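Local coordinates for flagellar regulatory protein C (Vibrio cholerae, PDB 4QHS) that probably hydrolyses ATP as a heptameric AAA+ ring to activate sigma-54-dependent transcription of flagellar genes, at residues N40-G45 and V153-N158; L28-K33 and F181-P186; P68-N73 and E106-G111. One frame throughout, in Å; residues are numbered along the deposited sequence.

Contact 1: N40-G45 and V153-N158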
loop_
_atom_site.group_PDB
_atom_site.type_symbol
_atom_site.label_atom_id
_atom_site.label_comp_id
_atom_site.label_asym_id
_atom_site.label_seq_id
_atom_site.Cartn_x
_atom_site.Cartn_y
_atom_site.Cartn_z
ATOM N N ASN A 40 15.275 -41.326 7.446
ATOM C CA ASN A 40 14.723 -40.450 6.455
ATOM C C ASN A 40 15.525 -40.550 5.204
ATOM O O ASN A 40 16.715 -40.642 5.254
ATOM C CB ASN A 40 14.756 -39.018 6.905
ATOM C CG ASN A 40 13.931 -38.763 8.092
ATOM O OD1 ASN A 40 12.894 -39.340 8.289
ATOM N ND2 ASN A 40 14.376 -37.863 8.882
ATOM N N VAL A 41 14.854 -40.537 4.078
ATOM C CA VAL A 41 15.515 -40.670 2.784
ATOM C C VAL A 41 15.170 -39.507 1.861
ATOM O O VAL A 41 13.987 -39.236 1.598
ATOM C CB VAL A 41 15.122 -41.968 2.062
ATOM C CG1 VAL A 41 15.823 -42.018 0.720
ATOM C CG2 VAL A 41 15.441 -43.187 2.917
ATOM N N MET A 42 16.198 -38.824 1.384
ATOM C CA MET A 42 16.034 -37.738 0.424
ATOM C C MET A 42 16.383 -38.223 -0.986
ATOM O O MET A 42 17.497 -38.674 -1.224
ATOM C CB MET A 42 16.920 -36.550 0.799
ATOM C CG MET A 42 16.817 -35.385 -0.177
ATOM S SD MET A 42 15.213 -34.561 -0.155
ATOM C CE MET A 42 15.172 -34.096 1.576
ATOM N N ILE A 43 15.435 -38.138 -1.911
ATOM C CA ILE A 43 15.711 -38.516 -3.293
ATOM C C ILE A 43 15.863 -37.286 -4.185
ATOM O O ILE A 43 14.882 -36.548 -4.457
ATOM C CB ILE A 43 14.608 -39.414 -3.877
ATOM C CG1 ILE A 43 14.221 -40.516 -2.883
ATOM C CG2 ILE A 43 15.065 -39.997 -5.212
ATOM C CD1 ILE A 43 13.016 -41.309 -3.321
ATOM N N LEU A 44 17.105 -37.069 -4.613
ATOM C CA LEU A 44 17.489 -35.937 -5.451
ATOM C C LEU A 44 17.425 -36.325 -6.929
ATOM O O LEU A 44 17.307 -37.508 -7.267
ATOM C CB LEU A 44 18.894 -35.456 -5.069
ATOM C CG LEU A 44 19.029 -35.159 -3.570
ATOM C CD1 LEU A 44 20.468 -34.868 -3.153
ATOM C CD2 LEU A 44 18.117 -34.009 -3.183
ATOM N N GLY A 45 17.503 -35.335 -7.808
ATOM C CA GLY A 45 17.449 -35.596 -9.237
ATOM C C GLY A 45 16.368 -34.763 -9.889
ATOM O O GLY A 45 15.551 -34.143 -9.206
ATOM N N VAL A 153 9.696 -41.263 6.933
ATOM C CA VAL A 153 9.653 -40.148 6.005
ATOM C C VAL A 153 10.573 -40.341 4.803
ATOM O O VAL A 153 11.766 -40.625 4.943
ATOM C CB VAL A 153 10.025 -38.840 6.698
ATOM C CG1 VAL A 153 10.214 -37.751 5.671
ATOM C CG2 VAL A 153 8.945 -38.463 7.698
ATOM N N LEU A 154 9.984 -40.203 3.626
ATOM C CA LEU A 154 10.719 -40.095 2.385
ATOM C C LEU A 154 10.449 -38.703 1.839
ATOM O O LEU A 154 9.337 -38.192 1.985
ATOM C CB LEU A 154 10.296 -41.171 1.374
ATOM C CG LEU A 154 10.242 -42.643 1.792
ATOM C CD1 LEU A 154 9.791 -43.475 0.619
ATOM C CD2 LEU A 154 11.565 -43.141 2.302
ATOM N N ALA A 155 11.463 -38.096 1.232
ATOM C CA ALA A 155 11.310 -36.801 0.569
ATOM C C ALA A 155 12.014 -36.778 -0.779
ATOM O O ALA A 155 12.916 -37.577 -1.025
ATOM C CB ALA A 155 11.850 -35.691 1.437
ATOM N N THR A 156 11.601 -35.846 -1.639
ATOM C CA THR A 156 12.313 -35.551 -2.877
ATOM C C THR A 156 12.489 -34.058 -3.084
ATOM O O THR A 156 11.700 -33.244 -2.603
ATOM C CB THR A 156 11.588 -36.092 -4.125
ATOM O OG1 THR A 156 10.470 -35.250 -4.419
ATOM C CG2 THR A 156 11.107 -37.529 -3.904
ATOM N N SER A 157 13.492 -33.733 -3.862
ATOM C CA SER A 157 13.808 -32.391 -4.209
ATOM C C SER A 157 14.469 -32.377 -5.551
ATOM O O SER A 157 15.341 -33.149 -5.811
ATOM C CB SER A 157 14.747 -31.812 -3.192
ATOM O OG SER A 157 14.823 -30.446 -3.366
ATOM N N ASN A 158 14.042 -31.499 -6.421
ATOM C CA ASN A 158 14.705 -31.392 -7.683
ATOM C C ASN A 158 15.758 -30.306 -7.677
ATOM O O ASN A 158 16.256 -29.917 -8.688
ATOM C CB ASN A 158 13.714 -31.251 -8.814
ATOM C CG ASN A 158 13.085 -29.906 -8.875
ATOM O OD1 ASN A 158 13.442 -29.009 -8.176
ATOM N ND2 ASN A 158 12.140 -29.773 -9.729
HETATM O O HOH W 1 18.032 -32.206 -6.935
#

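Contact 2: L28-K33 and F181-P186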
loop_
_atom_site.group_PDB
_atom_site.type_symbol
_atom_site.label_atom_id
_atom_site.label_comp_id
_atom_site.label_asym_id
_atom_site.label_seq_id
_atom_site.Cartn_x
_atom_site.Cartn_y
_atom_site.Cartn_z
ATOM N N LEU A 28 19.768 -48.652 -6.499
ATOM C CA LEU A 28 18.815 -49.574 -5.889
ATOM C C LEU A 28 19.432 -50.392 -4.752
ATOM O O LEU A 28 18.765 -50.655 -3.755
ATOM C CB LEU A 28 18.215 -50.521 -6.934
ATOM C CG LEU A 28 16.955 -50.035 -7.664
ATOM C CD1 LEU A 28 16.141 -49.073 -6.800
ATOM C CD2 LEU A 28 17.293 -49.394 -8.993
ATOM N N ALA A 29 20.695 -50.789 -4.895
ATOM C CA ALA A 29 21.403 -51.465 -3.804
ATOM C C ALA A 29 21.576 -50.546 -2.591
ATOM O O ALA A 29 21.527 -51.005 -1.451
ATOM C CB ALA A 29 22.739 -51.959 -4.269
ATOM N N LEU A 30 21.786 -49.253 -2.826
ATOM C CA LEU A 30 21.842 -48.305 -1.704
ATOM C C LEU A 30 20.454 -48.213 -1.073
ATOM O O LEU A 30 20.284 -48.256 0.155
ATOM C CB LEU A 30 22.318 -46.924 -2.155
ATOM C CG LEU A 30 23.785 -46.514 -1.953
ATOM C CD1 LEU A 30 24.575 -47.600 -1.313
ATOM C CD2 LEU A 30 24.438 -46.104 -3.254
ATOM N N ALA A 31 19.459 -48.102 -1.936
ATOM C CA ALA A 31 18.085 -48.041 -1.489
ATOM C C ALA A 31 17.752 -49.252 -0.601
ATOM O O ALA A 31 17.225 -49.085 0.502
ATOM C CB ALA A 31 17.156 -47.959 -2.682
ATOM N N ASP A 32 18.106 -50.456 -1.054
ATOM C CA ASP A 32 17.845 -51.668 -0.272
ATOM C C ASP A 32 18.424 -51.558 1.137
ATOM O O ASP A 32 17.807 -52.005 2.111
ATOM C CB ASP A 32 18.417 -52.907 -0.969
ATOM C CG ASP A 32 17.573 -53.364 -2.147
ATOM O OD1 ASP A 32 16.365 -53.046 -2.176
ATOM O OD2 ASP A 32 18.120 -54.054 -3.039
ATOM N N LYS A 33 19.583 -50.950 1.237
ATOM C CA LYS A 33 20.174 -50.705 2.523
ATOM C C LYS A 33 19.352 -49.785 3.403
ATOM O O LYS A 33 19.046 -50.169 4.496
ATOM C CB LYS A 33 21.597 -50.192 2.396
ATOM C CG LYS A 33 22.636 -51.243 2.547
ATOM C CD LYS A 33 23.983 -50.764 2.121
ATOM C CE LYS A 33 25.059 -51.757 2.429
ATOM N NZ LYS A 33 26.352 -51.266 1.983
ATOM N N PHE A 181 20.790 -39.623 4.308
ATOM C CA PHE A 181 20.999 -40.604 3.273
ATOM C C PHE A 181 20.431 -40.220 1.921
ATOM O O PHE A 181 19.434 -40.720 1.491
ATOM C CB PHE A 181 20.426 -41.937 3.725
ATOM C CG PHE A 181 21.035 -43.112 3.060
ATOM C CD1 PHE A 181 22.217 -43.611 3.491
ATOM C CD2 PHE A 181 20.410 -43.729 2.015
ATOM C CE1 PHE A 181 22.766 -44.668 2.893
ATOM C CE2 PHE A 181 20.966 -44.795 1.415
ATOM C CZ PHE A 181 22.142 -45.271 1.860
ATOM N N PRO A 182 21.096 -39.324 1.239
ATOM C CA PRO A 182 20.609 -38.861 -0.041
ATOM C C PRO A 182 20.934 -39.799 -1.166
ATOM O O PRO A 182 21.986 -40.375 -1.204
ATOM C CB PRO A 182 21.344 -37.557 -0.218
ATOM C CG PRO A 182 22.396 -37.605 0.678
ATOM C CD PRO A 182 21.980 -38.338 1.828
ATOM N N LEU A 183 20.002 -39.946 -2.073
ATOM C CA LEU A 183 20.183 -40.732 -3.251
ATOM C C LEU A 183 19.888 -39.878 -4.451
ATOM O O LEU A 183 18.804 -39.388 -4.622
ATOM C CB LEU A 183 19.270 -41.937 -3.220
ATOM C CG LEU A 183 19.486 -42.872 -2.042
ATOM C CD1 LEU A 183 18.531 -43.956 -2.071
ATOM C CD2 LEU A 183 20.841 -43.421 -2.137
ATOM N N THR A 184 20.879 -39.706 -5.290
ATOM C CA THR A 184 20.723 -38.872 -6.436
ATOM C C THR A 184 20.415 -39.688 -7.681
ATOM O O THR A 184 21.240 -40.374 -8.215
ATOM C CB THR A 184 21.935 -37.986 -6.637
ATOM O OG1 THR A 184 22.110 -37.152 -5.501
ATOM C CG2 THR A 184 21.734 -37.127 -7.828
ATOM N N TRP A 185 19.186 -39.576 -8.127
ATOM C CA TRP A 185 18.670 -40.297 -9.254
ATOM C C TRP A 185 18.930 -39.525 -10.535
ATOM O O TRP A 185 18.181 -38.645 -10.880
ATOM C CB TRP A 185 17.185 -40.442 -9.037
ATOM C CG TRP A 185 16.579 -41.429 -9.826
ATOM C CD1 TRP A 185 15.782 -41.227 -10.879
ATOM C CD2 TRP A 185 16.692 -42.826 -9.667
ATOM N NE1 TRP A 185 15.383 -42.411 -11.404
ATOM C CE2 TRP A 185 15.943 -43.417 -10.676
ATOM C CE3 TRP A 185 17.372 -43.640 -8.776
ATOM C CZ2 TRP A 185 15.835 -44.778 -10.811
ATOM C CZ3 TRP A 185 17.268 -44.981 -8.917
ATOM C CH2 TRP A 185 16.507 -45.542 -9.916
ATOM N N PRO A 186 19.993 -39.856 -11.244
ATOM C CA PRO A 186 20.466 -39.066 -12.375
ATOM C C PRO A 186 19.492 -38.889 -13.533
ATOM O O PRO A 186 18.514 -39.571 -13.673
ATOM C CB PRO A 186 21.654 -39.873 -12.846
ATOM C CG PRO A 186 21.266 -41.259 -12.574
ATOM C CD PRO A 186 20.285 -41.276 -11.453
#

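Contact 3: P68-N73 and E106-G111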
loop_
_atom_site.group_PDB
_atom_site.type_symbol
_atom_site.label_atom_id
_atom_site.label_comp_id
_atom_site.label_asym_id
_atom_site.label_seq_id
_atom_site.Cartn_x
_atom_site.Cartn_y
_atom_site.Cartn_z
ATOM N N PRO A 68 0.541 -48.296 5.493
ATOM C CA PRO A 68 0.114 -47.252 4.556
ATOM C C PRO A 68 1.271 -46.560 3.865
ATOM O O PRO A 68 2.240 -46.173 4.509
ATOM C CB PRO A 68 -0.631 -46.247 5.448
ATOM C CG PRO A 68 -0.804 -46.916 6.768
ATOM C CD PRO A 68 0.307 -47.903 6.889
ATOM N N PHE A 69 1.141 -46.347 2.578
ATOM C CA PHE A 69 2.055 -45.528 1.836
ATOM C C PHE A 69 1.319 -44.316 1.355
ATOM O O PHE A 69 0.390 -44.430 0.614
ATOM C CB PHE A 69 2.579 -46.271 0.643
ATOM C CG PHE A 69 3.592 -45.527 -0.109
ATOM C CD1 PHE A 69 4.898 -45.569 0.255
ATOM C CD2 PHE A 69 3.247 -44.781 -1.178
ATOM C CE1 PHE A 69 5.823 -44.894 -0.436
ATOM C CE2 PHE A 69 4.185 -44.100 -1.866
ATOM C CZ PHE A 69 5.475 -44.154 -1.488
ATOM N N ILE A 70 1.766 -43.152 1.767
ATOM C CA ILE A 70 1.027 -41.911 1.582
ATOM C C ILE A 70 1.918 -40.882 0.889
ATOM O O ILE A 70 3.024 -40.617 1.340
ATOM C CB ILE A 70 0.529 -41.340 2.937
ATOM C CG1 ILE A 70 -0.272 -42.386 3.725
ATOM C CG2 ILE A 70 -0.266 -40.050 2.732
ATOM C CD1 ILE A 70 -1.605 -42.774 3.095
ATOM N N ALA A 71 1.431 -40.301 -0.199
ATOM C CA ALA A 71 2.239 -39.380 -0.991
ATOM C C ALA A 71 1.542 -38.022 -1.160
ATOM O O ALA A 71 0.367 -37.965 -1.518
ATOM C CB ALA A 71 2.552 -40.001 -2.365
ATOM N N ILE A 72 2.264 -36.938 -0.899
ATOM C CA ILE A 72 1.769 -35.593 -1.206
ATOM C C ILE A 72 2.803 -34.813 -2.031
ATOM O O ILE A 72 4.007 -34.907 -1.794
ATOM C CB ILE A 72 1.404 -34.812 0.082
ATOM C CG1 ILE A 72 1.072 -33.359 -0.246
ATOM C CG2 ILE A 72 2.538 -34.873 1.090
ATOM C CD1 ILE A 72 0.303 -32.639 0.856
ATOM N N ASN A 73 2.334 -34.069 -3.028
ATOM C CA ASN A 73 3.238 -33.242 -3.810
ATOM C C ASN A 73 3.152 -31.791 -3.373
ATOM O O ASN A 73 2.248 -31.047 -3.775
ATOM C CB ASN A 73 2.949 -33.351 -5.306
ATOM C CG ASN A 73 4.061 -32.741 -6.155
ATOM O OD1 ASN A 73 4.662 -31.721 -5.796
ATOM N ND2 ASN A 73 4.352 -33.376 -7.276
ATOM N N GLU A 106 -1.208 -38.363 9.818
ATOM C CA GLU A 106 -2.145 -39.257 10.498
ATOM C C GLU A 106 -2.473 -40.479 9.645
ATOM O O GLU A 106 -2.484 -41.605 10.142
ATOM C CB GLU A 106 -3.448 -38.539 10.857
ATOM C CG GLU A 106 -3.368 -37.491 11.943
ATOM C CD GLU A 106 -4.706 -36.774 12.127
ATOM O OE1 GLU A 106 -4.766 -35.547 11.874
ATOM O OE2 GLU A 106 -5.699 -37.447 12.503
ATOM N N GLN A 107 -2.703 -40.265 8.374
ATOM C CA GLN A 107 -3.047 -41.345 7.497
ATOM C C GLN A 107 -1.919 -42.308 7.269
ATOM O O GLN A 107 -2.155 -43.395 6.849
ATOM C CB GLN A 107 -3.486 -40.821 6.158
ATOM C CG GLN A 107 -4.725 -40.043 6.190
ATOM C CD GLN A 107 -4.874 -39.219 4.968
ATOM O OE1 GLN A 107 -4.963 -39.729 3.874
ATOM N NE2 GLN A 107 -4.882 -37.937 5.138
ATOM N N ALA A 108 -0.700 -41.885 7.539
ATOM C CA ALA A 108 0.497 -42.653 7.234
ATOM C C ALA A 108 0.954 -43.415 8.450
ATOM O O ALA A 108 2.016 -44.052 8.437
ATOM C CB ALA A 108 1.622 -41.738 6.735
ATOM N N GLN A 109 0.152 -43.316 9.503
ATOM C CA GLN A 109 0.451 -43.935 10.784
ATOM C C GLN A 109 0.831 -45.398 10.590
ATOM O O GLN A 109 0.114 -46.157 9.936
ATOM C CB GLN A 109 -0.754 -43.805 11.732
ATOM C CG GLN A 109 -0.443 -44.097 13.198
ATOM C CD GLN A 109 0.463 -43.043 13.822
ATOM O OE1 GLN A 109 1.673 -43.030 13.591
ATOM N NE2 GLN A 109 -0.126 -42.149 14.615
ATOM N N GLY A 110 1.985 -45.779 11.127
ATOM C CA GLY A 110 2.444 -47.155 11.025
ATOM C C GLY A 110 3.057 -47.467 9.677
ATOM O O GLY A 110 3.540 -48.579 9.469
ATOM N N GLY A 111 3.051 -46.487 8.769
ATOM C CA GLY A 111 3.582 -46.684 7.429
ATOM C C GLY A 111 4.653 -45.700 6.973
ATOM O O GLY A 111 5.637 -45.463 7.676
#

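Contact 1: N40-G45 and V153-N158
Segments 40-45 and 153-158 run as parallel neighbouring strands, their axes 4.5 Å apart at closest, setting Val41 beside Leu154, Met42 beside Ala155 and Ile43 beside Thr156. The ladder is shortest in its middle: Ala155 N to Val41 O is 2.8 Å, and Ile43 N to Ala155 O is 2.7 Å, while the outer rungs at Val153 O and Ser157 N are longer. On one face Leu154 CD2 lies 3.8 Å from Val41 CB, the two side chains pointing the same way; helix 51-61 packs on Leu154, Ile43 and Thr156 of this face. On the other, Met42 bends at chi2 (68°) and chi3, which folds CE to 3.7 Å from Ala155 CB, a methyl small enough to fit against the thioether. Thr156 turns OG1 to Asp116 and to the amide of Glu117. A water joins Gly45 N to Ser157 O. Gly45, whose positive phi of 126° suits glycine, opens the loop to Lys51, whose NZ binds the carbonyls of Ile43 and Gly45. Asn158 ND2 hydrogen-bonds Ser47 OG in that loop. This is the parallel core of a P-loop ATPase: the strand before Walker A lies beside the one leading to Asn158, probably sensor 1.

Contact 2: L28-K33 and F181-P186
Leu28 meets Trp185 at the edge of the indole, its CD2 sitting near the ring plane and 4.0 Å from CH2, while Pro186 CD lies over one face of the same ring, offset toward the rim. The second flat group, Phe181, is approached obliquely by the helix backbone at Leu30. Together these contacts lay helix 23-35 against strand 182-184, an outermost strand within this chain of the parallel sheet in the alpha-beta-alpha sandwich of an AAA+ domain. Phe181, Leu183 and Trp185 are the alternate residues of the extended chain that meet the helix; Pro182 and Thr184, between them, touch Leu44 instead. Phe181 and Trp185 both carry CG trans to the backbone N (chi1 -156° and -163°), a setting that carries each ring from the extended chain toward the helix. Leu183 fills the middle with its two methyls: CD2 reaches Leu30 CB at 3.8 Å, and CD1 comes to 4.2 Å from Ala31 CA. Ala31 suits its place because its one methyl is small and points away from the strand, so that CD1 can reach CA; Met54 of helix 51-61 packs on both residues. The indole has a polar link as well, a weak hydrogen bond from NE1 to Ser49 O in the P-loop, so one side chain touches both the helix packing and the nucleotide-binding loop. A neighbouring subunit also reaches this contact: its Leu247 packs on Leu30 and its Ile246 on Phe181, which makes large apolar residues fitting here. On the helix, Asp32 OD1 turns to Tyr57 OH. Where helix and phenyl ring meet, Leu30 O stands 3.7 Å from Phe181 CE2 and 3.9 Å from CZ.

Contact 3: P68-N73 and E106-G111
Pro68 and Ile70 make the close part of this contact, packing on the turn that follows helix 104-107. The pyrrolidine ring of Pro68 is wedged among backbone atoms: CB lies 3.5 Å from Gln107 O, CG 3.4 Å from Gln109 O, and CD 3.5 Å from Gly111 CA. A compact, rigid proline ring suits the spot, since its carbons can press against peptide groups without a flexible chain to order. Ile70, two residues on and facing the same way, continues the packing; CG1, trans to the carbonyl carbon (chi1 -54°), comes 3.6 Å from Ala108 CB. The small methyl of Ala108 allows that approach, and it also rests on Ile113 and Val151.

The receiving surface is a type II turn from Ala108 to Gly111, closed by Gly111 N to Ala108 O at 2.7 Å. Gly110 takes the turn's positive phi, 79°, which glycine adopts readily. Gly111 has no side chain, and its CA can therefore meet Pro68 O at 3.3 Å in a CA-H...O contact.

Gln107 marks the loose, solvent-facing margin. It crosses Ile70 at about a right angle and offers mainly its aliphatic part, CB being 4.1 Å from Ile70 CD1, while NE2 makes a weak hydrogen bond back to Gly103 O. Gln109 directs its CB away from the strand, and its amide binds Asp150 N and Lys148 O, tying the turn to the end of strand 146-148 and the residues after it.

Strand 69-73 is outermost on this side within the chain, and its regular hydrogen bonds go to strand 112-116, the Walker B strand ending at Asp116. The fit to the turn thus depends on close van der Waals approach and one CA-H...O contact, while conventional hydrogen bonds are made within the turn and with strand 112-116.

Overall arrangement
The three contacts sample one five-stranded parallel sheet from its interior to both outermost strands. Contact 1 is core, a buried strand pair held by backbone hydrogen bonds. Strand 182-184 of contact 2 is the neighbour of strand 41-44: Leu44 of contact 1 probably hydrogen-bonds Leu183 and Trp185, but the helix is joined to that strand by apolar and aromatic packing, also buried, with another subunit close by. Contact 3 lies on the opposite outermost strand, about 21 Å from contact 2 between centres, is only partly buried, and relies on a proline and an isoleucine fitted to a turn whose glycines permit it. Along the chain, contact 3 nests inside contact 1, which nests inside contact 2.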